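Local structure of beta-galactosidase/beta-glucuronidase (Faecalibacterium prausnitzii L2-6, 6MVF) at residues N55-D58 / G59-N63; D125-D129 / G130-L134; E508-A511 / L512-Y516; V532-M535 / F536-C540; D566-Y569 / V570-Y574. The protein binds flavin mononucleotide and acts as a beta-glucuronidase of glycoside hydrolase family 2 in a human gut bacterium, perhaps with beta-galactosidase activity. All coordinates share one frame; numbering follows the deposited sequence.

Contact 1: N55-D58 / G59-N63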
loop_
_atom_site.group_PDB
_atom_site.type_symbol
_atom_site.label_atom_id
_atom_site.label_comp_id
_atom_site.label_asym_id
_atom_site.label_seq_id
_atom_site.Cartn_x
_atom_site.Cartn_y
_atom_site.Cartn_z
ATOM N N ASN A 55 -4.732 32.055 -8.203
ATOM C CA ASN A 55 -4.243 32.947 -7.156
ATOM C C ASN A 55 -3.338 32.240 -6.150
ATOM O O ASN A 55 -3.093 32.783 -5.068
ATOM C CB ASN A 55 -5.408 33.619 -6.411
ATOM C CG ASN A 55 -6.280 34.484 -7.319
ATOM O OD1 ASN A 55 -7.514 34.361 -7.335
ATOM N ND2 ASN A 55 -5.637 35.353 -8.087
ATOM N N ALA A 56 -2.827 31.051 -6.488
ATOM C CA ALA A 56 -2.083 30.249 -5.518
ATOM C C ALA A 56 -0.844 30.964 -5.012
ATOM O O ALA A 56 -0.412 30.729 -3.882
ATOM C CB ALA A 56 -1.679 28.916 -6.134
ATOM N N VAL A 57 -0.239 31.816 -5.828
ATOM C CA VAL A 57 0.927 32.585 -5.418
ATOM C C VAL A 57 0.575 34.053 -5.169
ATOM O O VAL A 57 0.850 34.581 -4.091
ATOM C CB VAL A 57 2.078 32.439 -6.436
ATOM C CG1 VAL A 57 3.274 33.280 -6.024
ATOM C CG2 VAL A 57 2.455 30.975 -6.543
ATOM N N ASP A 58 -0.060 34.727 -6.137
ATOM C CA ASP A 58 -0.238 36.167 -5.939
ATOM C C ASP A 58 -1.257 36.474 -4.840
ATOM O O ASP A 58 -1.235 37.577 -4.280
ATOM C CB ASP A 58 -0.590 36.875 -7.263
ATOM C CG ASP A 58 -1.974 36.510 -7.813
ATOM O OD1 ASP A 58 -2.645 35.603 -7.266
ATOM O OD2 ASP A 58 -2.392 37.142 -8.820
ATOM N N GLY A 59 -2.114 35.508 -4.492
ATOM C CA GLY A 59 -3.057 35.631 -3.395
ATOM C C GLY A 59 -2.418 35.633 -2.017
ATOM O O GLY A 59 -3.130 35.856 -1.027
ATOM N N MET A 60 -1.090 35.412 -1.932
ATOM C CA MET A 60 -0.423 35.418 -0.633
ATOM C C MET A 60 1.060 35.804 -0.668
ATOM O O MET A 60 1.747 35.631 0.353
ATOM C CB MET A 60 -0.591 34.043 0.027
ATOM C CG MET A 60 0.289 32.926 -0.510
ATOM S SD MET A 60 -0.066 31.400 0.402
ATOM C CE MET A 60 -1.573 30.857 -0.379
ATOM N N ASP A 61 1.585 36.343 -1.769
ATOM C CA ASP A 61 3.003 36.689 -1.792
ATOM C C ASP A 61 3.259 38.137 -1.406
ATOM O O ASP A 61 4.426 38.538 -1.291
ATOM C CB ASP A 61 3.620 36.399 -3.165
ATOM C CG ASP A 61 2.934 37.157 -4.287
ATOM O OD1 ASP A 61 1.943 37.865 -3.999
ATOM O OD2 ASP A 61 3.388 37.050 -5.454
ATOM N N GLY A 62 2.210 38.923 -1.183
ATOM C CA GLY A 62 2.398 40.307 -0.793
ATOM C C GLY A 62 2.847 41.235 -1.906
ATOM O O GLY A 62 3.512 42.247 -1.630
ATOM N N ASN A 63 2.508 40.924 -3.163
ATOM C CA ASN A 63 2.832 41.843 -4.248
ATOM C C ASN A 63 1.992 43.110 -4.177
ATOM O O ASN A 63 2.431 44.164 -4.647
ATOM C CB ASN A 63 2.647 41.161 -5.600
ATOM C CG ASN A 63 1.192 41.038 -5.993
ATOM O OD1 ASN A 63 0.622 41.953 -6.595
ATOM N ND2 ASN A 63 0.576 39.904 -5.656
HETATM O O HOH W 1 -0.301 38.684 -1.737
#
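Gly-59 N reaches back four residues to Asn-55 O at 3.0 Å, and Met-60 N reaches back three to Val-57 O, also at 3.0 Å. The second bond, with helix-like backbone angles at Asp-58 and Gly-59, makes 57-60 a type I beta turn. The inner side is closely bound. Asn-55 ND2 meets Asp-58 OD1 at 3.1 Å (161°), in its own amide plane and on the syn lone pair of the carboxylate. Both groups have further partners: Leu-67 O accepts from Asn-55 ND2, Leu-67 N donates to Asp-58 OD2, Gly-157 N donates to Asn-55 OD1, and Asp-58 OD2 forms a salt bridge to Arg-43.

The far end, toward Asn-63, is looser and wetter. There a water bridges Asp-58 O, at 2.9 Å, to Gly-62 N. With CG turned between its backbone N and carbonyl carbon (chi1 59°), Asp-61 offers OD1 to two donors: Asn-63 ND2 lies at 3.0 Å on the syn lone pair, whereas Asn-63 N comes from above the carboxylate plane. Asn-63 ND2 also reaches Ser-65 O. Val-57 packs on Pro-83 and Asp-61 on Leu-84 of a neighbouring subunit, so solvent does not have this end to itself. The loop thus joins a beta turn to an Asx turn at Asp-61.

Contact 2: D125-D129 / G130-L134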
loop_
_atom_site.group_PDB
_atom_site.type_symbol
_atom_site.label_atom_id
_atom_site.label_comp_id
_atom_site.label_asym_id
_atom_site.label_seq_id
_atom_site.Cartn_x
_atom_site.Cartn_y
_atom_site.Cartn_z
ATOM N N ASP A 125 -28.082 15.131 -22.635
ATOM C CA ASP A 125 -28.490 15.528 -23.975
ATOM C C ASP A 125 -27.481 16.434 -24.685
ATOM O O ASP A 125 -27.617 16.645 -25.893
ATOM C CB ASP A 125 -29.860 16.209 -23.899
ATOM C CG ASP A 125 -30.949 15.284 -23.325
ATOM O OD1 ASP A 125 -30.991 14.079 -23.697
ATOM O OD2 ASP A 125 -31.750 15.762 -22.484
ATOM N N LEU A 126 -26.475 16.965 -23.993
ATOM C CA LEU A 126 -25.394 17.682 -24.651
ATOM C C LEU A 126 -24.224 16.773 -25.013
ATOM O O LEU A 126 -23.205 17.258 -25.513
ATOM C CB LEU A 126 -24.917 18.830 -23.762
ATOM C CG LEU A 126 -26.080 19.524 -23.039
ATOM C CD1 LEU A 126 -25.582 20.588 -22.042
ATOM C CD2 LEU A 126 -27.070 20.120 -24.029
ATOM N N CYS A 127 -24.359 15.467 -24.803
ATOM C CA CYS A 127 -23.272 14.518 -24.985
ATOM C C CYS A 127 -23.418 13.765 -26.299
ATOM O O CYS A 127 -24.520 13.352 -26.679
ATOM C CB CYS A 127 -23.233 13.506 -23.836
ATOM S SG CYS A 127 -22.597 14.144 -22.273
ATOM N N ARG A 128 -22.296 13.586 -26.980
ATOM C CA ARG A 128 -22.183 12.693 -28.119
ATOM C C ARG A 128 -21.207 11.575 -27.766
ATOM O O ARG A 128 -20.410 11.688 -26.831
ATOM C CB ARG A 128 -21.704 13.449 -29.359
ATOM C CG ARG A 128 -20.283 13.913 -29.257
ATOM C CD ARG A 128 -20.117 15.329 -29.752
ATOM N NE ARG A 128 -18.724 15.729 -29.619
ATOM C CZ ARG A 128 -18.211 16.869 -30.065
ATOM N NH1 ARG A 128 -18.983 17.763 -30.672
ATOM N NH2 ARG A 128 -16.914 17.108 -29.897
ATOM N N ASP A 129 -21.286 10.483 -28.509
ATOM C CA ASP A 129 -20.325 9.411 -28.321
ATOM C C ASP A 129 -18.912 9.891 -28.646
ATOM O O ASP A 129 -18.703 10.847 -29.397
ATOM C CB ASP A 129 -20.691 8.211 -29.192
ATOM C CG ASP A 129 -22.152 7.838 -29.063
ATOM O OD1 ASP A 129 -22.917 8.682 -28.535
ATOM O OD2 ASP A 129 -22.524 6.712 -29.475
ATOM N N GLY A 130 -17.932 9.212 -28.054
ATOM C CA GLY A 130 -16.552 9.611 -28.223
ATOM C C GLY A 130 -16.254 10.899 -27.480
ATOM O O GLY A 130 -16.866 11.225 -26.459
ATOM N N ASP A 131 -15.304 11.650 -28.022
ATOM C CA ASP A 131 -14.832 12.849 -27.348
ATOM C C ASP A 131 -15.934 13.897 -27.263
ATOM O O ASP A 131 -16.747 14.045 -28.179
ATOM C CB ASP A 131 -13.616 13.412 -28.077
ATOM C CG ASP A 131 -12.363 12.576 -27.862
ATOM O OD1 ASP A 131 -12.407 11.639 -27.036
ATOM O OD2 ASP A 131 -11.330 12.855 -28.518
ATOM N N ASN A 132 -15.974 14.597 -26.130
ATOM C CA ASN A 132 -16.794 15.784 -25.935
ATOM C C ASN A 132 -15.886 16.880 -25.394
ATOM O O ASN A 132 -14.773 16.608 -24.944
ATOM C CB ASN A 132 -17.974 15.522 -24.971
ATOM C CG ASN A 132 -18.955 14.495 -25.506
ATOM O OD1 ASN A 132 -20.093 14.823 -25.863
ATOM N ND2 ASN A 132 -18.522 13.239 -25.568
ATOM N N GLU A 133 -16.348 18.128 -25.443
ATOM C CA GLU A 133 -15.605 19.243 -24.858
ATOM C C GLU A 133 -16.359 19.834 -23.670
ATOM O O GLU A 133 -17.558 20.120 -23.758
ATOM C CB GLU A 133 -15.312 20.325 -25.899
ATOM C CG GLU A 133 -13.873 20.258 -26.440
ATOM C CD GLU A 133 -12.834 20.935 -25.521
ATOM O OE1 GLU A 133 -13.135 22.007 -24.935
ATOM O OE2 GLU A 133 -11.704 20.397 -25.393
ATOM N N LEU A 134 -15.646 20.004 -22.562
ATOM C CA LEU A 134 -16.174 20.578 -21.331
ATOM C C LEU A 134 -15.507 21.927 -21.084
ATOM O O LEU A 134 -14.270 22.016 -21.060
ATOM C CB LEU A 134 -15.927 19.627 -20.155
ATOM C CG LEU A 134 -16.278 20.026 -18.722
ATOM C CD1 LEU A 134 -17.731 20.360 -18.648
ATOM C CD2 LEU A 134 -15.938 18.895 -17.742
#
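Asn-132 clasps both backbone polar atoms of Arg-128 with its side-chain amide, at the turn that leads into strand 131-139 of the beta-sandwich sugar-binding domain. The torsions account for this. With CG anti to the carbonyl carbon (chi1 -64°) and the amide rotated to chi2 -110°, OD1 and ND2 point together at the preceding loop. OD1 accepts from Arg-128 N at 2.8 Å, with the donor in the carbonyl plane on a lone pair. ND2 donates to Arg-128 O, also at 2.8 Å, and that oxygen lies nearly in the amide plane. The amide therefore bonds to the Arg-128 backbone much as a neighbouring strand would, and Asn-105 ND2 adds a further donor to OD1.

Gly-130, with a positive phi, carries the chain round between the two partners. The Arg-128 side chain follows the opposite course to Asn-132: it bends at chi2, which sits away from a staggered value, and then runs straight, its guanidinium tilted 36° to the amide. A crystal neighbour touches this exposed arginine, so its outer course may be partly imposed by the lattice. Asp-131 OD1 forms a salt bridge with Lys-78, but the carbonyl of Asp-131 stays in the turn: Arg-128 NE donates to Asp-131 O at 3.0 Å, at the guanidinium edge and nearly in its plane.

Contact 3: E508-A511 / L512-Y516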
loop_
_atom_site.group_PDB
_atom_site.type_symbol
_atom_site.label_atom_id
_atom_site.label_comp_id
_atom_site.label_asym_id
_atom_site.label_seq_id
_atom_site.Cartn_x
_atom_site.Cartn_y
_atom_site.Cartn_z
ATOM N N GLU A 508 6.884 36.458 21.660
ATOM C CA GLU A 508 6.675 36.500 23.096
ATOM C C GLU A 508 5.364 37.194 23.442
ATOM O O GLU A 508 4.673 36.789 24.378
ATOM C CB GLU A 508 7.858 37.206 23.775
ATOM C CG GLU A 508 9.162 36.400 23.837
ATOM C CD GLU A 508 9.851 36.231 22.468
ATOM O OE1 GLU A 508 9.699 37.138 21.618
ATOM O OE2 GLU A 508 10.535 35.188 22.237
ATOM N N TYR A 509 4.994 38.239 22.704
ATOM C CA TYR A 509 3.793 38.966 23.099
ATOM C C TYR A 509 2.547 38.173 22.757
ATOM O O TYR A 509 1.562 38.200 23.501
ATOM C CB TYR A 509 3.735 40.357 22.452
ATOM C CG TYR A 509 2.514 41.127 22.905
ATOM C CD1 TYR A 509 2.491 41.779 24.138
ATOM C CD2 TYR A 509 1.363 41.151 22.130
ATOM C CE1 TYR A 509 1.353 42.451 24.569
ATOM C CE2 TYR A 509 0.223 41.809 22.551
ATOM C CZ TYR A 509 0.220 42.462 23.767
ATOM O OH TYR A 509 -0.920 43.129 24.162
ATOM N N GLN A 510 2.578 37.462 21.636
ATOM C CA GLN A 510 1.454 36.611 21.295
ATOM C C GLN A 510 1.282 35.495 22.311
ATOM O O GLN A 510 0.149 35.101 22.606
ATOM C CB GLN A 510 1.643 36.055 19.899
ATOM C CG GLN A 510 0.421 35.376 19.323
ATOM C CD GLN A 510 0.801 34.349 18.237
ATOM O OE1 GLN A 510 1.833 33.691 18.338
ATOM N NE2 GLN A 510 -0.022 34.233 17.192
ATOM N N ALA A 511 2.383 35.000 22.885
ATOM C CA ALA A 511 2.286 33.963 23.915
ATOM C C ALA A 511 1.689 34.513 25.205
ATOM O O ALA A 511 0.901 33.824 25.861
ATOM C CB ALA A 511 3.655 33.330 24.184
ATOM N N LEU A 512 2.043 35.751 25.578
ATOM C CA LEU A 512 1.451 36.389 26.754
ATOM C C LEU A 512 -0.046 36.593 26.575
ATOM O O LEU A 512 -0.823 36.389 27.510
ATOM C CB LEU A 512 2.125 37.739 27.035
ATOM C CG LEU A 512 3.537 37.758 27.615
ATOM C CD1 LEU A 512 4.077 39.185 27.627
ATOM C CD2 LEU A 512 3.568 37.165 29.015
ATOM N N TYR A 513 -0.460 37.034 25.390
ATOM C CA TYR A 513 -1.877 37.201 25.100
ATOM C C TYR A 513 -2.638 35.889 25.308
ATOM O O TYR A 513 -3.688 35.860 25.969
ATOM C CB TYR A 513 -2.034 37.725 23.665
ATOM C CG TYR A 513 -3.457 37.781 23.176
ATOM C CD1 TYR A 513 -4.061 36.660 22.628
ATOM C CD2 TYR A 513 -4.207 38.956 23.277
ATOM C CE1 TYR A 513 -5.372 36.699 22.197
ATOM C CE2 TYR A 513 -5.519 39.014 22.842
ATOM C CZ TYR A 513 -6.095 37.878 22.302
ATOM O OH TYR A 513 -7.384 37.905 21.853
ATOM N N HIS A 514 -2.107 34.780 24.765
ATOM C CA HIS A 514 -2.813 33.505 24.852
ATOM C C HIS A 514 -2.623 32.815 26.195
ATOM O O HIS A 514 -3.491 32.037 26.605
ATOM C CB HIS A 514 -2.384 32.594 23.713
ATOM C CG HIS A 514 -2.973 32.978 22.395
ATOM N ND1 HIS A 514 -4.333 32.987 22.166
ATOM C CD2 HIS A 514 -2.394 33.384 21.243
ATOM C CE1 HIS A 514 -4.564 33.361 20.920
ATOM N NE2 HIS A 514 -3.403 33.610 20.338
ATOM N N GLU A 515 -1.522 33.084 26.901
ATOM C CA GLU A 515 -1.432 32.671 28.301
ATOM C C GLU A 515 -2.633 33.177 29.093
ATOM O O GLU A 515 -3.257 32.423 29.854
ATOM C CB GLU A 515 -0.125 33.168 28.925
ATOM C CG GLU A 515 1.098 32.330 28.546
ATOM C CD GLU A 515 2.431 32.981 28.935
ATOM O OE1 GLU A 515 2.477 33.832 29.857
ATOM O OE2 GLU A 515 3.447 32.634 28.303
ATOM N N TYR A 516 -2.988 34.455 28.911
ATOM C CA TYR A 516 -4.120 35.010 29.647
ATOM C C TYR A 516 -5.437 34.392 29.179
ATOM O O TYR A 516 -6.272 34.010 30.003
ATOM C CB TYR A 516 -4.144 36.539 29.515
ATOM C CG TYR A 516 -5.341 37.222 30.163
ATOM C CD1 TYR A 516 -6.589 37.223 29.538
ATOM C CD2 TYR A 516 -5.223 37.879 31.390
ATOM C CE1 TYR A 516 -7.690 37.842 30.113
ATOM C CE2 TYR A 516 -6.316 38.523 31.973
ATOM C CZ TYR A 516 -7.553 38.490 31.325
ATOM O OH TYR A 516 -8.660 39.097 31.870
#
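With CG anti to its own nitrogen (chi1 -169°) Gln-510 extends past the next helical turn, and with CG beside the nitrogen (chi1 -75°) His-514 swings its ring to meet it, four residues on. Gln-510 CG comes to 3.9 Å from His-514 CD2, which also approaches Gln-510 O at 3.4 Å; amide and imidazole planes are 60° apart. On the imidazole, Tyr-513 places CD1 3.6 Å above the plane and over the ring centre.

Backbone bonds of the i to i+4 kind, from Leu-512 N to Glu-508 O through Glu-515 N to Ala-511 O, identify the framework as the alpha helix 507-522. Glu-515 lies along this backbone, with CG 3.1 Å from Ala-511 O and OE2 4.2 Å from Ala-511 CB.

The polar ends are engaged elsewhere. Gln-510 NE2 bonds to Cys-489 O and Gly-555 O, His-514 ND1 pairs with Tyr-571 OH, and Glu-515 OE2 takes Tyr-601 OH and a salt bridge from Lys-599. Between turns, side-chain carbons thus meet mostly carbon or backbone carbonyl oxygen, while the side-chain hydrogen bonds reach outward to other parts of the fold; the lysine beside Glu-515 would be expected to keep its carboxylate ionised.

Contact 4: V532-M535 / F536-C540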
loop_
_atom_site.group_PDB
_atom_site.type_symbol
_atom_site.label_atom_id
_atom_site.label_comp_id
_atom_site.label_asym_id
_atom_site.label_seq_id
_atom_site.Cartn_x
_atom_site.Cartn_y
_atom_site.Cartn_z
ATOM N N VAL A 532 -9.747 30.301 18.941
ATOM C CA VAL A 532 -8.574 31.088 18.569
ATOM C C VAL A 532 -8.654 31.488 17.109
ATOM O O VAL A 532 -8.810 30.640 16.220
ATOM C CB VAL A 532 -7.287 30.290 18.815
ATOM C CG1 VAL A 532 -6.075 31.033 18.211
ATOM C CG2 VAL A 532 -7.124 30.018 20.285
ATOM N N TRP A 533 -8.539 32.781 16.848
ATOM C CA TRP A 533 -8.234 33.248 15.506
ATOM C C TRP A 533 -6.722 33.406 15.465
ATOM O O TRP A 533 -6.167 34.250 16.175
ATOM C CB TRP A 533 -8.959 34.552 15.199
ATOM C CG TRP A 533 -8.930 34.918 13.736
ATOM C CD1 TRP A 533 -8.115 35.837 13.132
ATOM C CD2 TRP A 533 -9.744 34.367 12.703
ATOM N NE1 TRP A 533 -8.387 35.900 11.787
ATOM C CE2 TRP A 533 -9.379 35.001 11.498
ATOM C CE3 TRP A 533 -10.762 33.416 12.681
ATOM C CZ2 TRP A 533 -9.980 34.696 10.285
ATOM C CZ3 TRP A 533 -11.362 33.124 11.480
ATOM C CH2 TRP A 533 -10.973 33.770 10.295
ATOM N N ASN A 534 -6.034 32.550 14.709
ATOM C CA ASN A 534 -6.572 31.464 13.891
ATOM C C ASN A 534 -5.582 30.288 14.118
ATOM O O ASN A 534 -4.522 30.495 14.715
ATOM C CB ASN A 534 -6.674 31.921 12.409
ATOM C CG ASN A 534 -7.269 30.871 11.475
ATOM O OD1 ASN A 534 -6.610 29.902 11.112
ATOM N ND2 ASN A 534 -8.510 31.091 11.044
ATOM N N MET A 535 -5.916 29.063 13.684
ATOM C CA MET A 535 -4.991 27.944 13.873
ATOM C C MET A 535 -3.697 28.164 13.107
ATOM O O MET A 535 -2.601 27.908 13.628
ATOM C CB MET A 535 -5.625 26.624 13.418
ATOM C CG MET A 535 -4.746 25.413 13.659
ATOM S SD MET A 535 -4.401 25.028 15.404
ATOM C CE MET A 535 -3.153 23.752 15.244
ATOM N N PHE A 536 -3.814 28.608 11.857
ATOM C CA PHE A 536 -2.687 28.804 10.967
ATOM C C PHE A 536 -2.713 30.233 10.460
ATOM O O PHE A 536 -3.795 30.774 10.203
ATOM C CB PHE A 536 -2.740 27.860 9.759
ATOM C CG PHE A 536 -2.943 26.434 10.112
ATOM C CD1 PHE A 536 -1.894 25.676 10.638
ATOM C CD2 PHE A 536 -4.171 25.836 9.917
ATOM C CE1 PHE A 536 -2.082 24.336 10.971
ATOM C CE2 PHE A 536 -4.375 24.486 10.249
ATOM C CZ PHE A 536 -3.337 23.739 10.780
ATOM N N ASP A 537 -1.524 30.842 10.325
ATOM C CA ASP A 537 -1.372 31.968 9.420
ATOM C C ASP A 537 -2.097 31.657 8.108
ATOM O O ASP A 537 -2.137 30.508 7.658
ATOM C CB ASP A 537 0.111 32.236 9.148
ATOM C CG ASP A 537 0.973 32.370 10.436
ATOM O OD1 ASP A 537 0.509 32.881 11.473
ATOM O OD2 ASP A 537 2.162 31.972 10.387
ATOM N N PHE A 538 -2.707 32.668 7.496
ATOM C CA PHE A 538 -3.425 32.440 6.244
ATOM C C PHE A 538 -3.214 33.647 5.336
ATOM O O PHE A 538 -2.742 34.700 5.784
ATOM C CB PHE A 538 -4.921 32.145 6.497
ATOM C CG PHE A 538 -5.667 33.253 7.230
ATOM C CD1 PHE A 538 -5.688 33.304 8.608
ATOM C CD2 PHE A 538 -6.358 34.227 6.534
ATOM C CE1 PHE A 538 -6.369 34.302 9.279
ATOM C CE2 PHE A 538 -7.053 35.209 7.201
ATOM C CZ PHE A 538 -7.056 35.251 8.572
ATOM N N GLY A 539 -3.574 33.501 4.062
ATOM C CA GLY A 539 -3.278 34.518 3.060
ATOM C C GLY A 539 -4.310 35.638 2.972
ATOM O O GLY A 539 -5.513 35.385 2.853
ATOM N N CYS A 540 -3.840 36.880 3.074
ATOM C CA CYS A 540 -4.684 38.043 2.772
ATOM C C CYS A 540 -3.873 39.049 1.969
ATOM O O CYS A 540 -3.027 39.755 2.528
ATOM C CB CYS A 540 -5.260 38.712 4.021
ATOM S SG CYS A 540 -6.598 39.909 3.558
#
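Phe-536 carries Met-535 CG over one face, 3.6 Å from the ring centroid and 14° off the normal; Met-535 SD follows above the same ring at 5.1 Å from its centroid, a distant Met-aromatic contact. The methionine gets there by bending at chi2 (65°). Arg-561 also meets the Phe-536 ring, as a cation-pi partner.

The Trp-533 indole has Asn-534 ND2 3.5 Å above its plane, offset toward the rim. Trp-533 CZ2 meets Phe-538 CZ at 3.4 Å, the six-membered rings standing obliquely at 82° with centroids 5.4 Å apart. Phe-536 O lies at the edge of the Phe-538 ring, in its plane.

The segment runs from the last residue of strand 529-532, which closes the TIM barrel against 292-300, to the short strand 538-540. The Trp-533 to Asn-534 peptide is cis, as is familiar after the eighth strand in clan A glycosidases. Trp-533 also touches His-302, His-336 and Glu-486 at the C-terminal end of the barrel strands, where TIM-barrel glycosidases have their active site.

The Asn-534 amide braces the turn: OD1 accepts from Phe-536 N at 3.2 Å, with the donor in the carbonyl plane on a lone pair, the geometry of an Asx turn. Asn-534 CB rests 3.9 Å from Phe-538 CE1. Met-535 itself packs against helix 314-327, on Ile-323, Ile-324 and Leu-327.

Contact 5: D566-Y569 / V570-Y574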
loop_
_atom_site.group_PDB
_atom_site.type_symbol
_atom_site.label_atom_id
_atom_site.label_comp_id
_atom_site.label_asym_id
_atom_site.label_seq_id
_atom_site.Cartn_x
_atom_site.Cartn_y
_atom_site.Cartn_z
ATOM N N ASP A 566 5.104 29.435 19.869
ATOM C CA ASP A 566 5.059 29.166 21.304
ATOM C C ASP A 566 3.626 29.229 21.832
ATOM O O ASP A 566 3.297 28.553 22.814
ATOM C CB ASP A 566 5.985 30.138 22.051
ATOM C CG ASP A 566 7.493 29.768 21.915
ATOM O OD1 ASP A 566 7.854 28.650 21.438
ATOM O OD2 ASP A 566 8.326 30.623 22.300
ATOM N N SER A 567 2.758 30.007 21.173
ATOM C CA SER A 567 1.346 30.062 21.547
ATOM C C SER A 567 0.678 28.711 21.412
ATOM O O SER A 567 -0.271 28.417 22.148
ATOM C CB SER A 567 0.594 31.069 20.673
ATOM O OG SER A 567 0.894 32.389 21.051
ATOM N N PHE A 568 1.113 27.914 20.432
ATOM C CA PHE A 568 0.570 26.578 20.249
ATOM C C PHE A 568 0.723 25.746 21.519
ATOM O O PHE A 568 -0.224 25.085 21.957
ATOM C CB PHE A 568 1.266 25.932 19.058
ATOM C CG PHE A 568 1.009 24.464 18.905
ATOM C CD1 PHE A 568 1.753 23.529 19.636
ATOM C CD2 PHE A 568 0.057 24.011 17.992
ATOM C CE1 PHE A 568 1.513 22.184 19.483
ATOM C CE2 PHE A 568 -0.175 22.662 17.822
ATOM C CZ PHE A 568 0.544 21.745 18.565
ATOM N N TYR A 569 1.905 25.792 22.144
ATOM C CA TYR A 569 2.195 24.958 23.305
ATOM C C TYR A 569 1.535 25.466 24.577
ATOM O O TYR A 569 1.348 24.680 25.511
ATOM C CB TYR A 569 3.714 24.842 23.500
ATOM C CG TYR A 569 4.387 24.104 22.358
ATOM C CD1 TYR A 569 4.423 22.705 22.328
ATOM C CD2 TYR A 569 4.953 24.798 21.294
ATOM C CE1 TYR A 569 5.029 22.021 21.274
ATOM C CE2 TYR A 569 5.556 24.121 20.223
ATOM C CZ TYR A 569 5.587 22.740 20.224
ATOM O OH TYR A 569 6.167 22.080 19.181
ATOM N N VAL A 570 1.179 26.753 24.642
ATOM C CA VAL A 570 0.277 27.214 25.693
ATOM C C VAL A 570 -1.011 26.390 25.672
ATOM O O VAL A 570 -1.406 25.785 26.674
ATOM C CB VAL A 570 -0.031 28.713 25.532
ATOM C CG1 VAL A 570 -1.206 29.116 26.456
ATOM C CG2 VAL A 570 1.218 29.571 25.786
ATOM N N TYR A 571 -1.686 26.363 24.522
ATOM C CA TYR A 571 -2.942 25.634 24.425
ATOM C C TYR A 571 -2.737 24.142 24.596
ATOM O O TYR A 571 -3.561 23.475 25.231
ATOM C CB TYR A 571 -3.628 25.949 23.100
ATOM C CG TYR A 571 -4.197 27.317 23.195
ATOM C CD1 TYR A 571 -5.160 27.603 24.140
ATOM C CD2 TYR A 571 -3.710 28.344 22.426
ATOM C CE1 TYR A 571 -5.662 28.857 24.276
ATOM C CE2 TYR A 571 -4.214 29.614 22.547
ATOM C CZ TYR A 571 -5.195 29.866 23.469
ATOM O OH TYR A 571 -5.704 31.135 23.596
ATOM N N GLN A 572 -1.638 23.602 24.068
ATOM C CA GLN A 572 -1.387 22.180 24.234
ATOM C C GLN A 572 -1.289 21.818 25.706
ATOM O O GLN A 572 -1.903 20.842 26.154
ATOM C CB GLN A 572 -0.125 21.751 23.498
ATOM C CG GLN A 572 -0.077 20.249 23.338
ATOM C CD GLN A 572 1.096 19.772 22.513
ATOM O OE1 GLN A 572 2.249 20.135 22.776
ATOM N NE2 GLN A 572 0.808 18.939 21.500
ATOM N N ALA A 573 -0.545 22.608 26.482
ATOM C CA ALA A 573 -0.490 22.367 27.925
ATOM C C ALA A 573 -1.861 22.551 28.596
ATOM O O ALA A 573 -2.181 21.841 29.557
ATOM C CB ALA A 573 0.571 23.272 28.577
ATOM N N TYR A 574 -2.700 23.470 28.104
ATOM C CA TYR A 574 -3.985 23.701 28.755
ATOM C C TYR A 574 -5.053 22.699 28.338
ATOM O O TYR A 574 -6.011 22.500 29.086
ATOM C CB TYR A 574 -4.489 25.115 28.466
ATOM C CG TYR A 574 -4.114 26.151 29.513
ATOM C CD1 TYR A 574 -2.895 26.846 29.450
ATOM C CD2 TYR A 574 -4.984 26.451 30.557
ATOM C CE1 TYR A 574 -2.557 27.798 30.410
ATOM C CE2 TYR A 574 -4.654 27.386 31.518
ATOM C CZ TYR A 574 -3.447 28.060 31.438
ATOM O OH TYR A 574 -3.143 28.986 32.409
#
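Gln-572 lays its amide beside two aromatic rings of the preceding helical turn, at a steep angle to both. Its chain is extended, with CG anti to the nitrogen of the same residue (chi1 -164°), and runs alongside Tyr-569 in the same direction. Gln-572 OE1 comes to 3.4 Å from Tyr-569 CD1, with ring and amide planes 68° apart. The other arm of the amide faces Phe-568: Gln-572 NE2 is 3.9 Å from Phe-568 CE1, and those planes are 70° apart. A hydrogen bond from NE2 to Glu-326 O, near the end of helix 314-327, would help set the rotation of the amide.

The two rings are themselves set steeply. Phe-568 CD1 lies 3.6 Å above the Tyr-569 ring, over its centre, while Tyr-569 CG sits in the plane of the Phe-568 ring at its edge. His-582 stacks on Tyr-569.

Tyr-571 leaves the helix in another direction. Its CD2 passes 3.5 Å from Ser-567 O, and its hydroxyl, the partner of His-514, also bonds to Tyr-487 OH. Among the backbone bonds, Gln-572 N to Phe-568 O is 2.9 Å, whereas Tyr-571 N to Ser-567 O, at 3.4 Å, is weak. Such i to i+4 spacing belongs to an alpha helix, here the one that comes after the last TIM-barrel strand, beyond an excursion of short strands, and packs between helices 314-327 and 507-522.

Overall arrangement
From the N terminus the five contacts come in series; each is a local turn or helical segment, and none nests in or crosses another. Contact 1 shapes the loop between strands 46-48 and 70-78, and contact 2 the turn between 119-122 and 131-139, both in the sugar-binding domain, with centres 36 Å apart. Contacts 3, 4 and 5 belong to the TIM barrel. Contact 4 follows its closing strand; Met-60 of contact 1 packs on Gly-539 there, joining the two domains. Val-532 touches both His-514 of contact 3 and Tyr-571 of contact 5. Contacts 3 and 5, their centres 10 Å apart, also meet strand 596-602 through Ala-511 and Val-570. Contact 2 touches none of the others; its nearest atoms lie about 19 Å from contact 1.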